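Local coordinates for protein ribonucleoside triphosphate reductase (Lactobacillus leichmannii, PDB 1L1L) that reduces ribonucleoside triphosphates to the corresponding deoxyribonucleotides with a vitamin B12 cofactor, working as an allosterically regulated monomer, at residues G486-T491 with N619-G624; C590-E595 with T604-P609. All coordinates share one frame; numbering follows the deposited sequence.

In the fold
Contact 1 and contact 2 lie about 30 Å apart between centres and do not touch, although the hairpin of contact 2 is nested in the chain between the two segments of contact 1. Contact 1 is a surface contact: the turn from helix 477-485 into strand 490-497 meets the loop leading to helix 628-641, mainly through side-chain donors and backbone carbonyls. Contact 2 is partly buried and joins neighbouring strands, 593-596 at the edge of a four-stranded antiparallel sheet and 603-611 inside it. There the backbone supplies the hydrogen bonds, while side chains add aromatic packing at one end and a cluster of charges on one face.

Contact 1 of 2, residues G486-T491 with N619-G624; sequences GNRVVT and NFASAG
Arg488 reaches across to Asn619 and Ala621 and carries much of this contact. At its root, CG is anti to the carbonyl carbon (chi1 -58°), which sends the chain along the neighbouring loop, and CG passes 3.6 Å from Asn619 O. The next methylene, CD, packs against the methyl group of Ala621, with CD and CB 3.6 Å apart. Here the chain bends (chi3 -60°), and the guanidinium lies with one face over that same methyl; alanine is small enough to let the flat group settle so near the backbone. NE takes no polar partner in 619-624 but forms a salt bridge with Glu630 of helix 628-641. At the tip, NH1 gives a hydrogen bond to Asn619 O at 2.7 Å. The oxygen lies in the guanidinium plane, but NH1 stands above the carbonyl plane, off the lone pairs; the bond is also bent at its hydrogen.

Asn619 answers in the reverse direction. Its ND2 donates to Gly486 O, a bent bond whose length of 2.5 Å is shorter than usual and so doubtful in detail. The same amide lies against Asn487, ND2 being 3.6 Å from Asn487 CB. Gly486 leaves helix 477-485 with positive phi (89°), a conformation that glycine adopts readily, and its carbonyl also receives a weak bond from Asn617. Asn487 turns its own amide elsewhere: ND2 bonds to Asp511 and, weakly, to Arg488 O.

The chemistry is thus reciprocal, with each segment giving a side-chain donor to a backbone carbonyl of the other. The segment after helix 477-485 and the loop before helix 628-641, which share no strand pairing, are joined in this way, and Glu630 probably offsets the arginine's charge while limiting the rotation of its guanidinium.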
loop_
_atom_site.group_PDB
_atom_site.type_symbol
_atom_site.label_atom_id
_atom_site.label_comp_id
_atom_site.label_asym_id
_atom_site.label_seq_id
_atom_site.Cartn_x
_atom_site.Cartn_y
_atom_site.Cartn_z
ATOM N N GLY A 486 -24.536 18.751 4.291
ATOM C CA GLY A 486 -24.889 19.847 3.416
ATOM C C GLY A 486 -23.700 20.758 3.189
ATOM O O GLY A 486 -23.729 21.628 2.321
ATOM N N ASN A 487 -22.642 20.557 3.972
ATOM C CA ASN A 487 -21.437 21.372 3.856
ATOM C C ASN A 487 -20.199 20.563 4.237
ATOM O O ASN A 487 -20.303 19.415 4.654
ATOM C CB ASN A 487 -21.540 22.596 4.771
ATOM C CG ASN A 487 -21.815 22.216 6.217
ATOM O OD1 ASN A 487 -22.921 21.797 6.560
ATOM N ND2 ASN A 487 -20.803 22.348 7.068
ATOM N N ARG A 488 -19.030 21.180 4.103
ATOM C CA ARG A 488 -17.774 20.513 4.430
ATOM C C ARG A 488 -17.458 20.611 5.922
ATOM O O ARG A 488 -17.729 21.640 6.553
ATOM C CB ARG A 488 -16.644 21.118 3.596
ATOM C CG ARG A 488 -16.903 21.016 2.097
ATOM C CD ARG A 488 -15.677 21.385 1.295
ATOM N NE ARG A 488 -15.236 22.748 1.566
ATOM C CZ ARG A 488 -15.854 23.837 1.129
ATOM N NH1 ARG A 488 -16.953 23.731 0.389
ATOM N NH2 ARG A 488 -15.368 25.032 1.424
ATOM N N VAL A 489 -16.885 19.541 6.474
ATOM C CA VAL A 489 -16.545 19.482 7.896
ATOM C C VAL A 489 -15.979 20.797 8.422
ATOM O O VAL A 489 -16.209 21.160 9.574
ATOM C CB VAL A 489 -15.549 18.330 8.198
ATOM C CG1 VAL A 489 -14.158 18.660 7.648
ATOM C CG2 VAL A 489 -15.496 18.083 9.690
ATOM N N VAL A 490 -15.236 21.513 7.585
ATOM C CA VAL A 490 -14.688 22.799 7.992
ATOM C C VAL A 490 -15.651 23.886 7.501
ATOM O O VAL A 490 -15.687 24.211 6.314
ATOM C CB VAL A 490 -13.280 23.039 7.391
ATOM C CG1 VAL A 490 -12.731 24.378 7.860
ATOM C CG2 VAL A 490 -12.343 21.919 7.805
ATOM N N THR A 491 -16.429 24.440 8.428
ATOM C CA THR A 491 -17.413 25.474 8.113
ATOM C C THR A 491 -16.833 26.884 8.045
ATOM O O THR A 491 -17.479 27.809 7.539
ATOM C CB THR A 491 -18.558 25.453 9.141
ATOM O OG1 THR A 491 -18.035 25.691 10.458
ATOM C CG2 THR A 491 -19.249 24.104 9.119
ATOM N N ASN A 619 -21.726 23.942 -1.797
ATOM C CA ASN A 619 -20.668 23.615 -0.849
ATOM C C ASN A 619 -19.729 22.571 -1.439
ATOM O O ASN A 619 -18.775 22.142 -0.785
ATOM C CB ASN A 619 -21.247 23.096 0.473
ATOM C CG ASN A 619 -21.808 24.208 1.334
ATOM O OD1 ASN A 619 -21.149 25.227 1.561
ATOM N ND2 ASN A 619 -23.027 24.022 1.825
ATOM N N PHE A 620 -20.013 22.157 -2.671
ATOM C CA PHE A 620 -19.173 21.181 -3.347
ATOM C C PHE A 620 -17.836 21.848 -3.610
ATOM O O PHE A 620 -17.791 22.979 -4.095
ATOM C CB PHE A 620 -19.770 20.767 -4.692
ATOM C CG PHE A 620 -18.909 19.795 -5.452
ATOM C CD1 PHE A 620 -18.943 18.438 -5.153
ATOM C CD2 PHE A 620 -18.014 20.246 -6.414
ATOM C CE1 PHE A 620 -18.092 17.541 -5.798
ATOM C CE2 PHE A 620 -17.154 19.362 -7.066
ATOM C CZ PHE A 620 -17.192 18.007 -6.758
ATOM N N ALA A 621 -16.750 21.147 -3.307
ATOM C CA ALA A 621 -15.422 21.702 -3.522
ATOM C C ALA A 621 -14.557 20.739 -4.321
ATOM O O ALA A 621 -14.463 19.560 -3.984
ATOM C CB ALA A 621 -14.766 22.000 -2.184
ATOM N N SER A 622 -13.937 21.239 -5.387
ATOM C CA SER A 622 -13.059 20.405 -6.204
ATOM C C SER A 622 -11.646 20.566 -5.649
ATOM O O SER A 622 -11.292 21.642 -5.165
ATOM C CB SER A 622 -13.115 20.840 -7.668
ATOM O OG SER A 622 -12.771 22.206 -7.799
ATOM N N ALA A 623 -10.850 19.503 -5.725
ATOM C CA ALA A 623 -9.486 19.498 -5.195
ATOM C C ALA A 623 -8.668 20.729 -5.563
ATOM O O ALA A 623 -7.890 21.232 -4.749
ATOM C CB ALA A 623 -8.755 18.232 -5.646
ATOM N N GLY A 624 -8.844 21.217 -6.783
ATOM C CA GLY A 624 -8.096 22.382 -7.210
ATOM C C GLY A 624 -8.504 23.678 -6.535
ATOM O O GLY A 624 -7.723 24.634 -6.509
#

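Contact 2 of 2, residues C590-E595 with T604-P609; sequences CGYRTE and TCVEFP
Glu595, Glu607 and Tyr592 contribute the most buried surface where the two strands of an antiparallel beta hairpin, edge strand 593-596 and strand 603-611, pair. Glu595 is locked by its backbone as a hydrogen-bonded pair with Cys605: its O accepts from Cys605 N at 2.7 Å, and its N gives a more bent bond to Cys605 O. With CG lying between the backbone N and the carbonyl carbon (chi1 70°), its side chain runs over Cys605, CG resting 3.7 Å from Cys605 CB, and its carboxylate reaches that of Glu607. Glu595 OE2 and Glu607 OE2 come within 2.9 Å, both of them acceptors, with the carboxylate planes 46° apart.

Glu607 N makes a nearly straight bond to Arg593 O at 2.8 Å. One water extends the ladder, accepting from Arg593 N and donating to Glu607 O.

Tyr592 closes the other end. Its CB packs on Val606 CG1, the ring edge meets Glu607 O, and its CE1 lies 3.5 Å from Phe608 CD2, the two rings inclined at 43°. An aromatic residue suits this place, its CD1 lying over one face of the Phe608 ring near the rim, where the hairpin meets the turn after helix 583-589.

The close carboxylates would repel if both were charged. Arg574 forms a salt bridge with Glu595 and a weak, long ion pair with Glu607, and Arg701 pairs with Glu607 OE1; these positive charges probably offset the repulsion, though one glutamate may have a raised pKa.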
loop_
_atom_site.group_PDB
_atom_site.type_symbol
_atom_site.label_atom_id
_atom_site.label_comp_id
_atom_site.label_asym_id
_atom_site.label_seq_id
_atom_site.Cartn_x
_atom_site.Cartn_y
_atom_site.Cartn_z
ATOM N N CYS A 590 -21.248 -0.625 -26.250
ATOM C CA CYS A 590 -22.142 0.074 -25.336
ATOM C C CYS A 590 -22.270 1.588 -25.522
ATOM O O CYS A 590 -23.047 2.232 -24.810
ATOM C CB CYS A 590 -21.745 -0.220 -23.891
ATOM S SG CYS A 590 -21.977 -1.935 -23.418
ATOM N N GLY A 591 -21.508 2.166 -26.451
ATOM C CA GLY A 591 -21.611 3.594 -26.692
ATOM C C GLY A 591 -20.474 4.472 -26.177
ATOM O O GLY A 591 -20.439 5.675 -26.465
ATOM N N TYR A 592 -19.559 3.884 -25.414
ATOM C CA TYR A 592 -18.426 4.626 -24.866
ATOM C C TYR A 592 -17.553 5.172 -25.988
ATOM O O TYR A 592 -17.286 4.470 -26.968
ATOM C CB TYR A 592 -17.579 3.710 -23.992
ATOM C CG TYR A 592 -18.244 3.311 -22.701
ATOM C CD1 TYR A 592 -18.266 4.182 -21.610
ATOM C CD2 TYR A 592 -18.872 2.070 -22.575
ATOM C CE1 TYR A 592 -18.894 3.831 -20.425
ATOM C CE2 TYR A 592 -19.508 1.710 -21.390
ATOM C CZ TYR A 592 -19.515 2.594 -20.325
ATOM O OH TYR A 592 -20.154 2.258 -19.157
ATOM N N ARG A 593 -17.105 6.414 -25.835
ATOM C CA ARG A 593 -16.242 7.033 -26.838
ATOM C C ARG A 593 -14.823 6.548 -26.598
ATOM O O ARG A 593 -14.400 6.428 -25.451
ATOM C CB ARG A 593 -16.296 8.560 -26.734
ATOM C CG ARG A 593 -17.612 9.163 -27.213
ATOM C CD ARG A 593 -17.492 10.660 -27.524
ATOM N NE ARG A 593 -18.784 11.205 -27.949
ATOM C CZ ARG A 593 -19.032 12.493 -28.176
ATOM N NH1 ARG A 593 -18.075 13.399 -28.025
ATOM N NH2 ARG A 593 -20.246 12.876 -28.558
ATOM N N THR A 594 -14.103 6.250 -27.680
ATOM C CA THR A 594 -12.727 5.767 -27.579
ATOM C C THR A 594 -11.810 6.516 -28.553
ATOM O O THR A 594 -12.272 7.129 -29.516
ATOM C CB THR A 594 -12.618 4.255 -27.887
ATOM O OG1 THR A 594 -12.890 4.023 -29.274
ATOM C CG2 THR A 594 -13.617 3.458 -27.053
ATOM N N GLU A 595 -10.506 6.440 -28.298
ATOM C CA GLU A 595 -9.518 7.108 -29.134
ATOM C C GLU A 595 -8.165 6.486 -28.832
ATOM O O GLU A 595 -7.948 5.956 -27.741
ATOM C CB GLU A 595 -9.471 8.601 -28.790
ATOM C CG GLU A 595 -8.856 8.861 -27.415
ATOM C CD GLU A 595 -9.075 10.268 -26.903
ATOM O OE1 GLU A 595 -8.699 11.236 -27.615
ATOM O OE2 GLU A 595 -9.616 10.404 -25.776
ATOM N N THR A 604 -5.597 2.160 -26.083
ATOM C CA THR A 604 -6.840 2.862 -26.403
ATOM C C THR A 604 -7.414 3.513 -25.156
ATOM O O THR A 604 -7.426 2.910 -24.080
ATOM C CB THR A 604 -7.937 1.881 -26.947
ATOM O OG1 THR A 604 -7.484 1.254 -28.149
ATOM C CG2 THR A 604 -9.236 2.628 -27.233
ATOM N N CYS A 605 -7.884 4.744 -25.300
ATOM C CA CYS A 605 -8.504 5.452 -24.195
ATOM C C CYS A 605 -10.007 5.268 -24.341
ATOM O O CYS A 605 -10.533 5.293 -25.453
ATOM C CB CYS A 605 -8.223 6.952 -24.259
ATOM S SG CYS A 605 -6.629 7.487 -23.607
ATOM N N VAL A 606 -10.688 5.082 -23.219
ATOM C CA VAL A 606 -12.134 4.963 -23.241
ATOM C C VAL A 606 -12.658 6.049 -22.295
ATOM O O VAL A 606 -12.233 6.143 -21.131
ATOM C CB VAL A 606 -12.590 3.557 -22.796
ATOM C CG1 VAL A 606 -14.115 3.475 -22.820
ATOM C CG2 VAL A 606 -11.990 2.503 -23.729
ATOM N N GLU A 607 -13.573 6.874 -22.802
ATOM C CA GLU A 607 -14.127 7.984 -22.034
ATOM C C GLU A 607 -15.368 7.651 -21.199
ATOM O O GLU A 607 -16.413 7.237 -21.734
ATOM C CB GLU A 607 -14.422 9.143 -22.988
ATOM C CG GLU A 607 -13.259 9.380 -23.962
ATOM C CD GLU A 607 -13.389 10.640 -24.788
ATOM O OE1 GLU A 607 -14.420 11.337 -24.688
ATOM O OE2 GLU A 607 -12.435 10.937 -25.548
ATOM N N PHE A 608 -15.247 7.854 -19.886
ATOM C CA PHE A 608 -16.350 7.582 -18.954
ATOM C C PHE A 608 -16.878 8.866 -18.331
ATOM O O PHE A 608 -16.188 9.509 -17.536
ATOM C CB PHE A 608 -15.903 6.655 -17.811
ATOM C CG PHE A 608 -15.502 5.272 -18.248
ATOM C CD1 PHE A 608 -14.281 5.047 -18.882
ATOM C CD2 PHE A 608 -16.356 4.183 -18.025
ATOM C CE1 PHE A 608 -13.911 3.756 -19.291
ATOM C CE2 PHE A 608 -16.001 2.898 -18.429
ATOM C CZ PHE A 608 -14.779 2.678 -19.063
ATOM N N PRO A 609 -18.102 9.281 -18.701
ATOM C CA PRO A 609 -18.664 10.505 -18.116
ATOM C C PRO A 609 -18.947 10.206 -16.637
ATOM O O PRO A 609 -19.485 9.145 -16.318
ATOM C CB PRO A 609 -19.956 10.714 -18.914
ATOM C CG PRO A 609 -19.638 10.066 -20.249
ATOM C CD PRO A 609 -18.919 8.806 -19.831
HETATM O O HOH W 1 -17.781 8.351 -23.840
#